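Local atomic coordinates of acetyl-CoA hydrolase/transferase family protein (Porphyromonas gingivalis, PDB entry 2NVV), a protein that probably hydrolyses acetyl-CoA or transfers its coenzyme A to or from acetate, and binds zinc. Residues P82-K87 and N91-G96; D111-F116 and P180-L185; K165-M170 and A319-F324. All blocks are in the same frame, centred on the assembly; numbering follows the deposited sequence.

Contact 1: P82-K87 and N91-G96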
ATOM      1  N   PRO A  82      -6.915 -15.422   5.849  1.00  6.91           N
ATOM      2  CA  PRO A  82      -6.879 -13.965   5.802  1.00  6.39           C
ATOM      3  C   PRO A  82      -8.082 -13.356   5.072  1.00  6.39           C
ATOM      4  O   PRO A  82      -8.305 -12.142   5.125  1.00  6.39           O
ATOM      5  CB  PRO A  82      -5.573 -13.708   5.077  1.00  6.39           C
ATOM      6  CG  PRO A  82      -5.619 -14.764   3.999  1.00  6.39           C
ATOM      7  CD  PRO A  82      -6.232 -15.991   4.671  1.00  6.39           C
ATOM      8  N   TYR A  83      -8.856 -14.209   4.404  1.00  6.39           N
ATOM      9  CA  TYR A  83     -10.020 -13.784   3.644  1.00  6.39           C
ATOM     10  C   TYR A  83     -11.081 -14.874   3.730  1.00  6.39           C
ATOM     11  O   TYR A  83     -10.754 -16.063   3.709  1.00  6.59           O
ATOM     12  CB  TYR A  83      -9.622 -13.581   2.178  1.00  6.39           C
ATOM     13  CG  TYR A  83     -10.717 -13.084   1.254  1.00  6.39           C
ATOM     14  CD1 TYR A  83     -10.859 -11.723   0.974  1.00  6.61           C
ATOM     15  CD2 TYR A  83     -11.593 -13.972   0.634  1.00  6.39           C
ATOM     16  CE1 TYR A  83     -11.844 -11.263   0.094  1.00  6.39           C
ATOM     17  CE2 TYR A  83     -12.577 -13.525  -0.237  1.00  6.39           C
ATOM     18  CZ  TYR A  83     -12.697 -12.175  -0.508  1.00  6.39           C
ATOM     19  OH  TYR A  83     -13.660 -11.731  -1.393  1.00  6.39           O
ATOM     20  N   GLN A  84     -12.347 -14.474   3.843  1.00  6.39           N
ATOM     21  CA  GLN A  84     -13.442 -15.434   3.881  1.00  6.39           C
ATOM     22  C   GLN A  84     -14.585 -14.916   3.030  1.00  7.07           C
ATOM     23  O   GLN A  84     -14.618 -13.743   2.656  1.00  6.39           O
ATOM     24  CB  GLN A  84     -13.928 -15.710   5.319  1.00  6.39           C
ATOM     25  CG  GLN A  84     -14.480 -14.524   6.109  1.00  6.39           C
ATOM     26  CD  GLN A  84     -15.839 -14.054   5.624  1.00  6.79           C
ATOM     27  OE1 GLN A  84     -16.748 -14.868   5.374  1.00  6.39           O
ATOM     28  NE2 GLN A  84     -15.998 -12.733   5.506  1.00  6.40           N
ATOM     29  N   SER A  85     -15.518 -15.805   2.716  1.00  7.77           N
ATOM     30  CA  SER A  85     -16.655 -15.457   1.894  1.00  8.81           C
ATOM     31  C   SER A  85     -17.837 -16.421   2.095  1.00  9.62           C
ATOM     32  O   SER A  85     -18.491 -16.824   1.142  1.00 11.54           O
ATOM     33  CB  SER A  85     -16.210 -15.441   0.433  1.00  7.51           C
ATOM     34  OG  SER A  85     -17.316 -15.222  -0.410  1.00  9.85           O
ATOM     35  N   ASN A  86     -18.100 -16.785   3.345  1.00  8.81           N
ATOM     36  CA  ASN A  86     -19.195 -17.690   3.693  1.00  8.51           C
ATOM     37  C   ASN A  86     -20.159 -17.004   4.664  1.00  9.21           C
ATOM     38  O   ASN A  86     -19.731 -16.417   5.655  1.00  8.15           O
ATOM     39  CB  ASN A  86     -18.627 -18.969   4.317  1.00  8.27           C
ATOM     40  CG  ASN A  86     -19.694 -19.832   4.963  1.00  8.24           C
ATOM     41  OD1 ASN A  86     -19.987 -19.685   6.153  1.00  9.40           O
ATOM     42  ND2 ASN A  86     -20.288 -20.732   4.184  1.00  7.76           N
ATOM     43  N   LYS A  87     -21.457 -17.091   4.377  1.00 10.69           N
ATOM     44  CA  LYS A  87     -22.495 -16.454   5.193  1.00 11.47           C
ATOM     45  C   LYS A  87     -22.512 -16.847   6.662  1.00 10.22           C
ATOM     46  O   LYS A  87     -22.723 -16.009   7.532  1.00  9.10           O
ATOM     47  CB  LYS A  87     -23.872 -16.721   4.577  1.00 13.85           C
ATOM     48  CG  LYS A  87     -24.340 -18.173   4.637  1.00 16.38           C
ATOM     49  CD  LYS A  87     -25.319 -18.486   3.502  1.00 18.40           C
ATOM     50  CE  LYS A  87     -26.442 -17.465   3.421  1.00 19.68           C
ATOM     51  NZ  LYS A  87     -27.198 -17.551   2.139  1.00 19.41           N
ATOM     52  N   ASN A  91     -21.483 -14.193   9.562  1.00  7.23           N
ATOM     53  CA  ASN A  91     -22.384 -13.818  10.652  1.00  8.39           C
ATOM     54  C   ASN A  91     -21.695 -14.071  11.984  1.00  8.65           C
ATOM     55  O   ASN A  91     -21.763 -13.248  12.896  1.00  7.65           O
ATOM     56  CB  ASN A  91     -23.675 -14.633  10.583  1.00  8.08           C
ATOM     57  CG  ASN A  91     -24.531 -14.261   9.396  1.00  7.69           C
ATOM     58  OD1 ASN A  91     -25.462 -14.991   9.038  1.00  9.95           O
ATOM     59  ND2 ASN A  91     -24.228 -13.122   8.778  1.00  6.44           N
ATOM     60  N   LEU A  92     -21.036 -15.223  12.090  1.00  8.25           N
ATOM     61  CA  LEU A  92     -20.314 -15.585  13.305  1.00  8.47           C
ATOM     62  C   LEU A  92     -19.354 -14.449  13.655  1.00  8.51           C
ATOM     63  O   LEU A  92     -19.214 -14.072  14.816  1.00  7.21           O
ATOM     64  CB  LEU A  92     -19.529 -16.873  13.072  1.00  7.88           C
ATOM     65  CG  LEU A  92     -18.786 -17.491  14.253  1.00  8.88           C
ATOM     66  CD1 LEU A  92     -19.795 -17.932  15.292  1.00 10.63           C
ATOM     67  CD2 LEU A  92     -17.951 -18.678  13.791  1.00  8.81           C
ATOM     68  N   ILE A  93     -18.704 -13.908  12.629  1.00  8.28           N
ATOM     69  CA  ILE A  93     -17.760 -12.813  12.778  1.00  7.73           C
ATOM     70  C   ILE A  93     -18.451 -11.533  13.219  1.00  7.78           C
ATOM     71  O   ILE A  93     -18.098 -10.957  14.249  1.00  8.06           O
ATOM     72  CB  ILE A  93     -17.033 -12.513  11.454  1.00  7.28           C
ATOM     73  CG1 ILE A  93     -16.184 -13.716  11.032  1.00  6.41           C
ATOM     74  CG2 ILE A  93     -16.173 -11.272  11.610  1.00  6.39           C
ATOM     75  CD1 ILE A  93     -15.650 -13.634   9.602  1.00  6.39           C
ATOM     76  N   ASN A  94     -19.430 -11.090  12.431  1.00  7.97           N
ATOM     77  CA  ASN A  94     -20.170  -9.850  12.718  1.00  7.92           C
ATOM     78  C   ASN A  94     -20.941  -9.885  14.033  1.00  7.51           C
ATOM     79  O   ASN A  94     -21.351  -8.853  14.541  1.00  7.67           O
ATOM     80  CB  ASN A  94     -21.112  -9.513  11.553  1.00  6.65           C
ATOM     81  CG  ASN A  94     -20.368  -8.970  10.336  1.00  6.39           C
ATOM     82  OD1 ASN A  94     -20.666  -9.334   9.193  1.00  6.39           O
ATOM     83  ND2 ASN A  94     -19.405  -8.088  10.575  1.00  6.39           N
ATOM     84  N   ASN A  95     -21.144 -11.076  14.577  1.00  8.91           N
ATOM     85  CA  ASN A  95     -21.816 -11.217  15.868  1.00  9.99           C
ATOM     86  C   ASN A  95     -20.749 -11.266  16.967  1.00  9.79           C
ATOM     87  O   ASN A  95     -21.055 -11.514  18.129  1.00 10.72           O
ATOM     88  CB  ASN A  95     -22.665 -12.491  15.908  1.00 10.49           C
ATOM     89  CG  ASN A  95     -23.943 -12.357  15.112  1.00 12.26           C
ATOM     90  OD1 ASN A  95     -24.482 -13.345  14.604  1.00 15.01           O
ATOM     91  ND2 ASN A  95     -24.445 -11.133  15.004  1.00 10.66           N
ATOM     92  N   GLY A  96     -19.501 -11.022  16.575  1.00  9.08           N
ATOM     93  CA  GLY A  96     -18.397 -11.026  17.518  1.00  8.62           C
ATOM     94  C   GLY A  96     -18.188 -12.346  18.219  1.00  8.03           C
ATOM     95  O   GLY A  96     -17.713 -12.371  19.344  1.00  7.69           O
TER
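Q84 and K87 meet I93 and N91 within a beta-alpha-beta unit of the seven-stranded parallel sheet, where the loop leaving strand 77-81 runs into helix 87-94 before the chain re-enters the sheet as strand 99-100. N86 occupies the N-cap position, and its OD1 receives the backbone N of L89. One residue on, the carbonyl of K87 accepts the amide of N91 with an N to O distance of 3.0 Å and an N-H...O angle of 152°, a regular bond of the first helical turn. The amide group of the N91 side chain lies alongside the same K87 carbonyl without bonding to it.

At the other end, the helix closes in a Schellman motif. G96, with positive phi, sends its N to I93 O at 2.7 Å, and S97 N reaches back to L92 O.

The apolar part of the contact is narrow. I93 points from the helix toward the loop, and Q84 comes from the opposite direction, so that CD1 of I93 abuts Q84 CG at 3.8 Å and lies 4.0 Å from Q84 CD. I93 also packs on Q467 of the second subunit. Q84 is a bridge rather than a passive surface: its NE2 donates to the carbonyl of M373 and weakly to that of N374, a residue predicted to bind CoA, which ties the loop to the chain around strand 371-372. With CG lodged between the backbone N and the carbonyl carbon (chi1 61°) and a bend at chi2, the amide curls back over its own loop, where Q84 OE1 accepts the backbone N of N86 at 3.1 Å, the donor standing 31° off the carbonyl plane.

Contact 2: D111-F116 and P180-L185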
ATOM      1  N   ASP A 111       4.884 -13.980   6.267  1.00  6.39           N
ATOM      2  CA  ASP A 111       4.667 -13.601   7.658  1.00  6.52           C
ATOM      3  C   ASP A 111       4.505 -14.822   8.539  1.00  6.39           C
ATOM      4  O   ASP A 111       4.722 -14.761   9.749  1.00  6.50           O
ATOM      5  CB  ASP A 111       3.448 -12.686   7.771  1.00  7.65           C
ATOM      6  CG  ASP A 111       3.744 -11.271   7.316  1.00  7.46           C
ATOM      7  OD1 ASP A 111       4.804 -11.056   6.694  1.00  6.39           O
ATOM      8  OD2 ASP A 111       2.920 -10.368   7.575  1.00  9.68           O
ATOM      9  N   LEU A 112       4.107 -15.928   7.923  1.00  6.39           N
ATOM     10  CA  LEU A 112       3.948 -17.183   8.638  1.00  7.17           C
ATOM     11  C   LEU A 112       5.356 -17.687   8.899  1.00  6.39           C
ATOM     12  O   LEU A 112       5.673 -18.137   9.990  1.00  6.39           O
ATOM     13  CB  LEU A 112       3.174 -18.186   7.782  1.00  6.39           C
ATOM     14  CG  LEU A 112       1.658 -18.207   8.009  1.00  6.96           C
ATOM     15  CD1 LEU A 112       0.963 -19.004   6.906  1.00  6.39           C
ATOM     16  CD2 LEU A 112       1.376 -18.806   9.387  1.00  6.39           C
ATOM     17  N   ARG A 113       6.204 -17.596   7.878  1.00  6.74           N
ATOM     18  CA  ARG A 113       7.584 -18.029   7.983  1.00  6.39           C
ATOM     19  C   ARG A 113       8.340 -17.160   8.980  1.00  6.39           C
ATOM     20  O   ARG A 113       9.204 -17.653   9.699  1.00  7.15           O
ATOM     21  CB  ARG A 113       8.257 -17.982   6.608  1.00  6.90           C
ATOM     22  CG  ARG A 113       7.609 -18.892   5.571  1.00  7.05           C
ATOM     23  CD  ARG A 113       8.558 -19.182   4.422  1.00  6.39           C
ATOM     24  NE  ARG A 113       8.912 -17.974   3.680  1.00  6.39           N
ATOM     25  CZ  ARG A 113       8.236 -17.490   2.646  1.00  6.55           C
ATOM     26  NH1 ARG A 113       8.655 -16.379   2.056  1.00  6.39           N
ATOM     27  NH2 ARG A 113       7.155 -18.120   2.196  1.00  6.52           N
ATOM     28  N   TYR A 114       8.011 -15.872   9.025  1.00  6.39           N
ATOM     29  CA  TYR A 114       8.647 -14.931   9.949  1.00  6.39           C
ATOM     30  C   TYR A 114       8.258 -15.244  11.398  1.00  6.39           C
ATOM     31  O   TYR A 114       8.888 -14.763  12.335  1.00  7.37           O
ATOM     32  CB  TYR A 114       8.236 -13.484   9.623  1.00  6.39           C
ATOM     33  CG  TYR A 114       8.690 -12.998   8.266  1.00  6.39           C
ATOM     34  CD1 TYR A 114       9.615 -13.726   7.516  1.00  6.39           C
ATOM     35  CD2 TYR A 114       8.212 -11.795   7.735  1.00  6.39           C
ATOM     36  CE1 TYR A 114      10.055 -13.269   6.266  1.00  6.39           C
ATOM     37  CE2 TYR A 114       8.649 -11.332   6.490  1.00  6.39           C
ATOM     38  CZ  TYR A 114       9.570 -12.076   5.764  1.00  6.39           C
ATOM     39  OH  TYR A 114      10.007 -11.639   4.540  1.00  6.39           O
ATOM     40  N   GLY A 115       7.205 -16.038  11.563  1.00  6.39           N
ATOM     41  CA  GLY A 115       6.741 -16.417  12.881  1.00  6.39           C
ATOM     42  C   GLY A 115       5.730 -15.450  13.466  1.00  6.69           C
ATOM     43  O   GLY A 115       5.409 -15.539  14.660  1.00  6.39           O
ATOM     44  N   PHE A 116       5.222 -14.534  12.638  1.00  6.39           N
ATOM     45  CA  PHE A 116       4.261 -13.537  13.107  1.00  6.61           C
ATOM     46  C   PHE A 116       2.975 -14.127  13.683  1.00  6.39           C
ATOM     47  O   PHE A 116       2.388 -13.571  14.609  1.00  6.92           O
ATOM     48  CB  PHE A 116       3.935 -12.559  11.985  1.00  6.39           C
ATOM     49  CG  PHE A 116       5.084 -11.671  11.604  1.00  7.06           C
ATOM     50  CD1 PHE A 116       6.278 -11.705  12.320  1.00  6.81           C
ATOM     51  CD2 PHE A 116       4.981 -10.799  10.521  1.00  6.96           C
ATOM     52  CE1 PHE A 116       7.353 -10.883  11.962  1.00  6.39           C
ATOM     53  CE2 PHE A 116       6.057  -9.969  10.156  1.00  7.38           C
ATOM     54  CZ  PHE A 116       7.243 -10.017  10.882  1.00  6.39           C
ATOM     55  N   PRO A 180      17.788 -11.841   5.820  1.00  6.60           N
ATOM     56  CA  PRO A 180      18.443 -10.982   4.831  1.00  6.68           C
ATOM     57  C   PRO A 180      18.980 -11.713   3.600  1.00  6.39           C
ATOM     58  O   PRO A 180      19.847 -11.186   2.911  1.00  6.54           O
ATOM     59  CB  PRO A 180      19.565 -10.364   5.642  1.00  6.39           C
ATOM     60  CG  PRO A 180      20.021 -11.549   6.460  1.00  6.39           C
ATOM     61  CD  PRO A 180      18.718 -12.179   6.917  1.00  6.39           C
ATOM     62  N   ALA A 181      18.464 -12.904   3.313  1.00  6.39           N
ATOM     63  CA  ALA A 181      18.952 -13.694   2.186  1.00  6.39           C
ATOM     64  C   ALA A 181      18.080 -13.731   0.929  1.00  6.82           C
ATOM     65  O   ALA A 181      18.399 -14.422  -0.025  1.00  6.46           O
ATOM     66  CB  ALA A 181      19.210 -15.114   2.652  1.00  6.39           C
ATOM     67  N   ARG A 182      16.991 -12.980   0.916  1.00  6.39           N
ATOM     68  CA  ARG A 182      16.110 -13.022  -0.233  1.00  6.39           C
ATOM     69  C   ARG A 182      16.687 -12.443  -1.511  1.00  6.39           C
ATOM     70  O   ARG A 182      17.341 -11.406  -1.497  1.00  6.39           O
ATOM     71  CB  ARG A 182      14.782 -12.336   0.090  1.00  6.64           C
ATOM     72  CG  ARG A 182      13.733 -12.540  -0.987  1.00  6.39           C
ATOM     73  CD  ARG A 182      12.376 -12.083  -0.510  1.00  6.39           C
ATOM     74  NE  ARG A 182      11.867 -12.886   0.597  1.00  6.39           N
ATOM     75  CZ  ARG A 182      10.794 -12.565   1.319  1.00  6.39           C
ATOM     76  NH1 ARG A 182      10.400 -13.357   2.311  1.00  6.47           N
ATOM     77  NH2 ARG A 182      10.116 -11.447   1.062  1.00  6.39           N
ATOM     78  N   ARG A 183      16.446 -13.146  -2.615  1.00  6.45           N
ATOM     79  CA  ARG A 183      16.886 -12.727  -3.938  1.00  6.39           C
ATOM     80  C   ARG A 183      15.644 -12.196  -4.662  1.00  6.63           C
ATOM     81  O   ARG A 183      14.557 -12.146  -4.087  1.00  7.47           O
ATOM     82  CB  ARG A 183      17.461 -13.914  -4.707  1.00  6.39           C
ATOM     83  CG  ARG A 183      18.608 -14.613  -4.011  1.00  6.39           C
ATOM     84  CD  ARG A 183      19.784 -13.692  -3.811  1.00  6.39           C
ATOM     85  NE  ARG A 183      20.379 -13.274  -5.076  1.00  7.11           N
ATOM     86  CZ  ARG A 183      21.384 -12.402  -5.169  1.00  6.39           C
ATOM     87  NH1 ARG A 183      21.894 -11.858  -4.069  1.00  6.39           N
ATOM     88  NH2 ARG A 183      21.888 -12.088  -6.357  1.00  6.71           N
ATOM     89  N   GLU A 184      15.787 -11.804  -5.920  1.00  6.39           N
ATOM     90  CA  GLU A 184      14.637 -11.294  -6.650  1.00  6.83           C
ATOM     91  C   GLU A 184      13.729 -12.444  -7.078  1.00  6.39           C
ATOM     92  O   GLU A 184      14.151 -13.598  -7.120  1.00  6.91           O
ATOM     93  CB  GLU A 184      15.099 -10.489  -7.876  1.00  6.39           C
ATOM     94  CG  GLU A 184      15.458 -11.297  -9.124  1.00  6.76           C
ATOM     95  CD  GLU A 184      16.716 -12.134  -8.983  1.00  8.08           C
ATOM     96  OE1 GLU A 184      17.537 -11.859  -8.076  1.00  9.05           O
ATOM     97  OE2 GLU A 184      16.891 -13.063  -9.804  1.00  6.43           O
ATOM     98  N   LEU A 185      12.473 -12.125  -7.369  1.00  6.39           N
ATOM     99  CA  LEU A 185      11.507 -13.119  -7.831  1.00  6.39           C
ATOM    100  C   LEU A 185      11.556 -12.981  -9.355  1.00  6.39           C
ATOM    101  O   LEU A 185      10.941 -12.094  -9.923  1.00  6.70           O
ATOM    102  CB  LEU A 185      10.118 -12.770  -7.302  1.00  7.15           C
ATOM    103  CG  LEU A 185      10.059 -12.347  -5.834  1.00  6.82           C
ATOM    104  CD1 LEU A 185       8.644 -11.959  -5.502  1.00  6.39           C
ATOM    105  CD2 LEU A 185      10.545 -13.470  -4.932  1.00  6.39           C
TER
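R182 reaches across from its loop to meet Y114 and R113 near the end of helix 108-113, and the three side chains are best told apart by how their flat groups are turned. R182 crosses both partners at about a right angle. Its guanidinium plane lies only 15° from that of the Y114 ring, whereas it is turned 70° from the guanidinium of R113. NH1 of R182 is the atom that does the touching: it stands 2.8 Å from Y114 OH and 3.5 Å from R113 NH1, approaching the edge of the R113 group near its plane. The R182 chain leaves with CG anti to the backbone N (chi1 -171°) and bends at chi3 to deliver the group.

D178 OD2 forms salt bridges with NH1 of both arginines, which probably offsets the closeness of the two like charges. Further bonds fix the rotation of each. R182 gives NE to L177 O and NH2 to Q110 OE1, while R113 NH2 forms salt bridges with E334 and E175. From the second subunit, Y387 stacks on the Y114 ring.

The backbone that carries R113 and Y114 leaves the helix at G115, whose phi is positive; F116 N bonds to D111 O at 2.9 Å and G115 N to L112 O at 3.0 Å, the pair of bonds that defines a Schellman motif at a helix C-terminus.

Contact 3: K165-M170 and A319-F324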
ATOM      1  N   LYS A 165      -3.906 -36.261 -12.954  1.00 14.23           N
ATOM      2  CA  LYS A 165      -2.499 -35.949 -12.736  1.00 16.06           C
ATOM      3  C   LYS A 165      -1.854 -35.381 -13.992  1.00 16.64           C
ATOM      4  O   LYS A 165      -0.684 -34.981 -13.970  1.00 16.72           O
ATOM      5  CB  LYS A 165      -1.751 -37.206 -12.285  1.00 16.63           C
ATOM      6  CG  LYS A 165      -2.082 -38.426 -13.118  1.00 17.14           C
ATOM      7  CD  LYS A 165      -1.411 -39.675 -12.576  1.00 20.45           C
ATOM      8  CE  LYS A 165      -2.075 -40.933 -13.138  1.00 23.23           C
ATOM      9  NZ  LYS A 165      -2.178 -40.924 -14.635  1.00 25.04           N
ATOM     10  N   GLU A 166      -2.611 -35.358 -15.090  1.00 16.50           N
ATOM     11  CA  GLU A 166      -2.112 -34.812 -16.353  1.00 17.74           C
ATOM     12  C   GLU A 166      -1.991 -33.293 -16.237  1.00 18.21           C
ATOM     13  O   GLU A 166      -1.403 -32.632 -17.096  1.00 17.94           O
ATOM     14  CB  GLU A 166      -3.049 -35.175 -17.497  1.00 18.17           C
ATOM     15  CG  GLU A 166      -2.864 -36.591 -18.011  1.00 19.89           C
ATOM     16  CD  GLU A 166      -3.407 -37.647 -17.067  1.00 21.34           C
ATOM     17  OE1 GLU A 166      -2.991 -38.820 -17.192  1.00 21.54           O
ATOM     18  OE2 GLU A 166      -4.256 -37.311 -16.212  1.00 21.51           O
ATOM     19  N   ILE A 167      -2.553 -32.759 -15.154  1.00 18.78           N
ATOM     20  CA  ILE A 167      -2.527 -31.335 -14.857  1.00 18.63           C
ATOM     21  C   ILE A 167      -1.093 -30.917 -14.561  1.00 18.05           C
ATOM     22  O   ILE A 167      -0.730 -29.753 -14.693  1.00 17.63           O
ATOM     23  CB  ILE A 167      -3.445 -31.030 -13.640  1.00 19.28           C
ATOM     24  CG1 ILE A 167      -4.897 -31.096 -14.093  1.00 19.07           C
ATOM     25  CG2 ILE A 167      -3.141 -29.679 -13.045  1.00 20.70           C
ATOM     26  CD1 ILE A 167      -5.176 -30.240 -15.302  1.00 17.66           C
HETATM   27  N   MSE A 168      -0.289 -31.893 -14.159  1.00 18.73           N
HETATM   28  CA  MSE A 168       1.120 -31.685 -13.853  1.00 20.70           C
HETATM   29  C   MSE A 168       1.733 -30.685 -14.832  1.00 19.81           C
HETATM   30  O   MSE A 168       1.799 -30.949 -16.033  1.00 20.13           O
HETATM   31  CB  MSE A 168       1.854 -33.025 -13.955  1.00 24.73           C
HETATM   32  CG  MSE A 168       3.373 -32.942 -13.849  1.00 29.92           C
HETATM   33 SE   MSE A 168       4.049 -32.861 -12.047  1.00 40.99          SE
HETATM   34  CE  MSE A 168       4.218 -34.766 -11.695  1.00 35.71           C
ATOM     35  N   GLY A 169       2.182 -29.544 -14.320  1.00 18.33           N
ATOM     36  CA  GLY A 169       2.775 -28.540 -15.187  1.00 16.52           C
ATOM     37  C   GLY A 169       2.013 -27.230 -15.178  1.00 15.84           C
ATOM     38  O   GLY A 169       2.534 -26.200 -15.610  1.00 15.11           O
HETATM   39  N   MSE A 170       0.777 -27.260 -14.693  1.00 15.70           N
HETATM   40  CA  MSE A 170      -0.026 -26.054 -14.647  1.00 16.81           C
HETATM   41  C   MSE A 170       0.222 -25.197 -13.408  1.00 14.44           C
HETATM   42  O   MSE A 170      -0.302 -24.084 -13.299  1.00 14.02           O
HETATM   43  CB  MSE A 170      -1.503 -26.406 -14.753  1.00 21.04           C
HETATM   44  CG  MSE A 170      -1.882 -26.851 -16.163  1.00 28.31           C
HETATM   45 SE   MSE A 170      -3.768 -27.005 -16.509  1.00 37.01          SE
HETATM   46  CE  MSE A 170      -4.406 -25.811 -15.023  1.00 35.01           C
ATOM     47  N   ALA A 319     -10.329 -31.903 -20.870  1.00  6.39           N
ATOM     48  CA  ALA A 319     -10.502 -32.696 -22.088  1.00  6.50           C
ATOM     49  C   ALA A 319      -9.657 -32.108 -23.205  1.00  7.14           C
ATOM     50  O   ALA A 319      -9.526 -32.707 -24.271  1.00  6.94           O
ATOM     51  CB  ALA A 319     -11.970 -32.718 -22.507  1.00  6.39           C
ATOM     52  N   ASN A 320      -9.074 -30.941 -22.937  1.00  6.39           N
ATOM     53  CA  ASN A 320      -8.243 -30.233 -23.903  1.00  7.01           C
ATOM     54  C   ASN A 320      -6.983 -29.643 -23.282  1.00  8.20           C
ATOM     55  O   ASN A 320      -6.687 -28.457 -23.449  1.00  8.28           O
ATOM     56  CB  ASN A 320      -9.053 -29.121 -24.561  1.00  7.64           C
ATOM     57  CG  ASN A 320     -10.216 -29.658 -25.350  1.00  7.34           C
ATOM     58  OD1 ASN A 320     -10.028 -30.287 -26.389  1.00  9.59           O
ATOM     59  ND2 ASN A 320     -11.428 -29.433 -24.854  1.00  6.39           N
ATOM     60  N   LEU A 321      -6.245 -30.470 -22.556  1.00  9.38           N
ATOM     61  CA  LEU A 321      -5.005 -30.019 -21.945  1.00  9.55           C
ATOM     62  C   LEU A 321      -4.069 -29.634 -23.091  1.00 10.05           C
ATOM     63  O   LEU A 321      -3.106 -28.889 -22.914  1.00 10.19           O
ATOM     64  CB  LEU A 321      -4.412 -31.133 -21.086  1.00  8.80           C
ATOM     65  CG  LEU A 321      -4.691 -31.029 -19.580  1.00  6.83           C
ATOM     66  CD1 LEU A 321      -6.100 -30.594 -19.329  1.00  7.10           C
ATOM     67  CD2 LEU A 321      -4.422 -32.381 -18.922  1.00  7.62           C
ATOM     68  N   ASP A 322      -4.388 -30.139 -24.279  1.00 11.72           N
ATOM     69  CA  ASP A 322      -3.626 -29.851 -25.499  1.00 14.05           C
ATOM     70  C   ASP A 322      -3.589 -28.355 -25.817  1.00 13.50           C
ATOM     71  O   ASP A 322      -2.618 -27.836 -26.377  1.00 13.73           O
ATOM     72  CB  ASP A 322      -4.244 -30.585 -26.695  1.00 14.09           C
ATOM     73  CG  ASP A 322      -5.758 -30.731 -26.582  1.00 15.61           C
ATOM     74  OD1 ASP A 322      -6.199 -31.444 -25.645  1.00 17.09           O
ATOM     75  OD2 ASP A 322      -6.505 -30.161 -27.415  1.00 15.67           O
ATOM     76  N   PHE A 323      -4.665 -27.677 -25.442  1.00 12.67           N
ATOM     77  CA  PHE A 323      -4.813 -26.262 -25.684  1.00 11.56           C
ATOM     78  C   PHE A 323      -4.559 -25.395 -24.448  1.00 11.07           C
ATOM     79  O   PHE A 323      -3.865 -24.385 -24.536  1.00 10.07           O
ATOM     80  CB  PHE A 323      -6.229 -26.013 -26.219  1.00 11.51           C
ATOM     81  CG  PHE A 323      -6.549 -24.570 -26.459  1.00 10.69           C
ATOM     82  CD1 PHE A 323      -6.088 -23.921 -27.605  1.00 10.09           C
ATOM     83  CD2 PHE A 323      -7.307 -23.852 -25.540  1.00  9.79           C
ATOM     84  CE1 PHE A 323      -6.383 -22.575 -27.825  1.00 10.74           C
ATOM     85  CE2 PHE A 323      -7.606 -22.503 -25.749  1.00 10.60           C
ATOM     86  CZ  PHE A 323      -7.147 -21.864 -26.889  1.00 10.95           C
ATOM     87  N   PHE A 324      -5.105 -25.797 -23.303  1.00 11.32           N
ATOM     88  CA  PHE A 324      -4.986 -25.010 -22.079  1.00 12.20           C
ATOM     89  C   PHE A 324      -3.723 -25.136 -21.239  1.00 13.40           C
ATOM     90  O   PHE A 324      -3.298 -24.168 -20.629  1.00 15.32           O
ATOM     91  CB  PHE A 324      -6.195 -25.277 -21.179  1.00 11.07           C
ATOM     92  CG  PHE A 324      -7.513 -24.960 -21.824  1.00 10.32           C
ATOM     93  CD1 PHE A 324      -8.170 -25.911 -22.593  1.00 11.22           C
ATOM     94  CD2 PHE A 324      -8.083 -23.706 -21.680  1.00  8.94           C
ATOM     95  CE1 PHE A 324      -9.377 -25.618 -23.212  1.00 11.43           C
ATOM     96  CE2 PHE A 324      -9.286 -23.393 -22.291  1.00 10.17           C
ATOM     97  CZ  PHE A 324      -9.939 -24.353 -23.061  1.00 11.22           C
TER
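L321 faces the 165-170 segment and divides its two methyl groups between two neighbours. CD2 lies 3.4 Å from E166 CB and 3.5 Å from the carbonyl oxygen of E166, while CD1 meets I167 CD1 at 4.1 Å. The side chains of I167 and L321 cross at about a right angle; their contact is between the two CD1 methyls. I167 leaves its backbone directed away from L321; the turn at chi2 (-52°) swings CD1 back to it. E166 offers only its near end: the chain bends at chi2 and takes the carboxylate off to K165, whose NZ forms a salt bridge with E166 OE1 at 3.4 Å, in which the hydrogen bond is weak.

Behind this first shell, backbone bonds set both partners in place. Residues 165-167 form a short 3-10 segment in which M168 N reaches K165 O at 3.1 Å, followed at once by a type II beta turn from I167 to M170 closed by M170 N to I167 O at 2.9 Å. L321 opens the short helix 321-324, where N320 O accepts the amides of both F323 and F324. K325, just beyond this helix, donates NZ to M168 O and weakly to E166 O, which ties 165-170 to the chain just after helix 321-324.

The contact thus joins the N-terminal family region to the C-terminal one. I167 also packs on Y318 of helix 311-318, F324 rests on I291, M294 and K295 of helix 288-295, and M170 pairs through its backbone with L330 of strand 328-330.

Overall arrangement
The three contacts are separate, with centres 29 to 35 Å apart. Contacts 1 and 2 approach most nearly, about 8 Å between nearest atoms, and both touch the second subunit; contact 3 touches no other chain. Contacts 2 and 3 are about 17 Å apart at their nearest atoms, yet their segments alternate along the sequence: 165-170 precedes 180-185 on the long connection between strands 154-160 and 199-200, whereas its partner 319-324 follows it. Contact 1 alone borders the probable CoA site: the Q84 side chain is about 4 Å from that of N374 and about 12 Å from a bound zinc ion. Contacts 2 and 3 are remote from the zinc and the probable CoA site.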